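Sugar phosphate isomerase/epimerase (Parabacteroides distasonis, PDB 3L23) probably works as a metal-dependent isomerase or epimerase of the xylose isomerase-like TIM-barrel family, and binds a magnesium ion. Local coordinates at residues K123-Q127 against V211-M215. Residues are numbered along the deposited sequence; the frame is centred on the assembly and turned at random.
Sequences KYLIQ and VYFEM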
loop_
_atom_site.group_PDB
_atom_site.type_symbol
_atom_site.label_atom_id
_atom_site.label_comp_id
_atom_site.label_asym_id
_atom_site.label_seq_id
_atom_site.Cartn_x
_atom_site.Cartn_y
_atom_site.Cartn_z
ATOM N N LYS A 123 1.415 -12.105 -4.278
ATOM C CA LYS A 123 2.772 -11.755 -4.731
ATOM C C LYS A 123 3.502 -10.745 -3.835
ATOM O O LYS A 123 4.726 -10.882 -3.606
ATOM C CB LYS A 123 2.726 -11.263 -6.183
ATOM C CG LYS A 123 4.044 -10.690 -6.663
ATOM C CD LYS A 123 4.063 -10.434 -8.128
ATOM C CE LYS A 123 5.456 -10.000 -8.559
ATOM N NZ LYS A 123 5.605 -9.972 -10.040
ATOM N N TYR A 124 2.765 -9.707 -3.412
ATOM C CA TYR A 124 3.269 -8.658 -2.540
ATOM C C TYR A 124 2.581 -8.649 -1.178
ATOM O O TYR A 124 1.369 -8.807 -1.105
ATOM C CB TYR A 124 3.039 -7.299 -3.179
ATOM C CG TYR A 124 3.566 -7.126 -4.595
ATOM C CD1 TYR A 124 4.882 -6.843 -4.820
ATOM C CD2 TYR A 124 2.708 -7.186 -5.682
ATOM C CE1 TYR A 124 5.368 -6.634 -6.086
ATOM C CE2 TYR A 124 3.176 -6.995 -6.975
ATOM C CZ TYR A 124 4.504 -6.708 -7.167
ATOM O OH TYR A 124 4.977 -6.528 -8.446
ATOM N N LEU A 125 3.379 -8.415 -0.136
ATOM C CA LEU A 125 2.914 -8.205 1.243
ATOM C C LEU A 125 3.517 -6.870 1.677
ATOM O O LEU A 125 4.746 -6.700 1.676
ATOM C CB LEU A 125 3.368 -9.354 2.143
ATOM C CG LEU A 125 2.758 -9.378 3.541
ATOM C CD1 LEU A 125 1.241 -9.409 3.518
ATOM C CD2 LEU A 125 3.339 -10.554 4.373
ATOM N N ILE A 126 2.646 -5.920 2.032
ATOM C CA ILE A 126 3.027 -4.504 2.167
ATOM C C ILE A 126 2.491 -3.897 3.469
ATOM O O ILE A 126 1.339 -4.100 3.826
ATOM C CB ILE A 126 2.513 -3.686 0.962
ATOM C CG1 ILE A 126 3.183 -4.149 -0.340
ATOM C CG2 ILE A 126 2.712 -2.179 1.170
ATOM C CD1 ILE A 126 2.651 -3.615 -1.678
ATOM N N GLN A 127 3.365 -3.193 4.191
ATOM C CA GLN A 127 3.009 -2.401 5.378
ATOM C C GLN A 127 2.699 -0.978 4.919
ATOM O O GLN A 127 3.554 -0.343 4.298
ATOM C CB GLN A 127 4.141 -2.366 6.385
ATOM C CG GLN A 127 3.801 -1.491 7.565
ATOM C CD GLN A 127 4.812 -1.610 8.646
ATOM O OE1 GLN A 127 5.426 -2.679 8.816
ATOM N NE2 GLN A 127 5.001 -0.525 9.413
ATOM N N VAL A 211 13.916 -4.861 0.736
ATOM C CA VAL A 211 12.787 -3.915 0.928
ATOM C C VAL A 211 12.545 -3.151 -0.353
ATOM O O VAL A 211 13.496 -2.680 -0.972
ATOM C CB VAL A 211 13.128 -2.920 2.043
ATOM C CG1 VAL A 211 12.121 -1.758 2.151
ATOM C CG2 VAL A 211 13.329 -3.668 3.403
ATOM N N TYR A 212 11.272 -3.045 -0.734
ATOM C CA TYR A 212 10.878 -2.243 -1.894
ATOM C C TYR A 212 9.738 -1.355 -1.440
ATOM O O TYR A 212 9.152 -1.534 -0.355
ATOM C CB TYR A 212 10.433 -3.114 -3.094
ATOM C CG TYR A 212 9.190 -3.908 -2.777
ATOM C CD1 TYR A 212 9.276 -5.139 -2.131
ATOM C CD2 TYR A 212 7.921 -3.442 -3.126
ATOM C CE1 TYR A 212 8.117 -5.852 -1.794
ATOM C CE2 TYR A 212 6.777 -4.121 -2.777
ATOM C CZ TYR A 212 6.877 -5.335 -2.122
ATOM O OH TYR A 212 5.715 -5.998 -1.765
ATOM N N PHE A 213 9.400 -0.412 -2.298
ATOM C CA PHE A 213 8.414 0.592 -2.004
ATOM C C PHE A 213 7.220 0.573 -2.967
ATOM O O PHE A 213 7.376 0.376 -4.194
ATOM C CB PHE A 213 9.092 1.990 -1.982
ATOM C CG PHE A 213 10.076 2.143 -0.841
ATOM C CD1 PHE A 213 11.339 1.673 -0.921
ATOM C CD2 PHE A 213 9.664 2.679 0.370
ATOM C CE1 PHE A 213 12.208 1.733 0.163
ATOM C CE2 PHE A 213 10.528 2.751 1.473
ATOM C CZ PHE A 213 11.784 2.286 1.371
ATOM N N GLU A 214 6.027 0.733 -2.390
ATOM C CA GLU A 214 4.809 0.948 -3.164
ATOM C C GLU A 214 4.536 2.421 -2.974
ATOM O O GLU A 214 4.012 2.799 -1.928
ATOM C CB GLU A 214 3.640 0.111 -2.632
ATOM C CG GLU A 214 2.305 0.340 -3.330
ATOM C CD GLU A 214 1.217 -0.482 -2.763
ATOM O OE1 GLU A 214 0.932 -0.346 -1.564
ATOM O OE2 GLU A 214 0.629 -1.295 -3.497
HETATM N N MSE A 215 4.836 3.240 -3.985
HETATM C CA MSE A 215 4.706 4.689 -3.822
HETATM C C MSE A 215 3.254 5.095 -4.084
HETATM O O MSE A 215 2.686 4.791 -5.143
HETATM C CB MSE A 215 5.630 5.453 -4.765
HETATM C CG MSE A 215 5.334 6.953 -4.806
HETATM SE SE MSE A 215 6.804 7.986 -5.456
HETATM C CE MSE A 215 7.749 8.164 -3.830
HETATM O O HOH W 1 6.195 -8.413 -0.613
#
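The phenol end of Y212 reaches into the angle between Y124 and I126, so that its OH stands 3.3 Å from Y124 CD1 and 3.4 Å from I126 CG1. With CG lodged between its backbone N and carbonyl carbon (chi1 64°), the Y212 side chain crosses those of Y124 and I126 at about a right angle. The hydroxyl arrives at the edge of the Y124 ring, near its plane, whereas the two rings are oblique to each other, their planes 57° apart. A water in the plane of the Y212 ring takes a hydrogen bond from Y212 OH at 2.7 Å and another from L125 N at 2.9 Å, tying the buried phenol to the backbone of 124-127. Y124 turns its own hydroxyl elsewhere, to D271.

Further along, the methyl CD1 of I126 sits over one face of the E214 carboxylate, 3.6 Å from E214 CD. I126 CG2 lies 3.7 Å from E214 OE1, so both branches meet the acid group from the same side. E214 holds CG anti to its backbone N and runs out fully extended, which brings the carboxylate to I126 and OE1 into a hydrogen bond with H79, while OE2 lies close to the E47 carboxylate. Cut back to alanine, I126 would probably open a gap against the E214 carboxylate and leave the Y212 hydroxyl end freer to shift.

The two strands do not pair directly; strand 162-165 lies between them in the sheet, and their directions diverge by 75°. E214 also packs beside the magnesium ligands H165 and H242, its side chain about 6 Å from the ion. Such meeting of inward-facing side chains from next-but-one parallel strands is characteristic of the TIM-barrel interior, here close to the metal site.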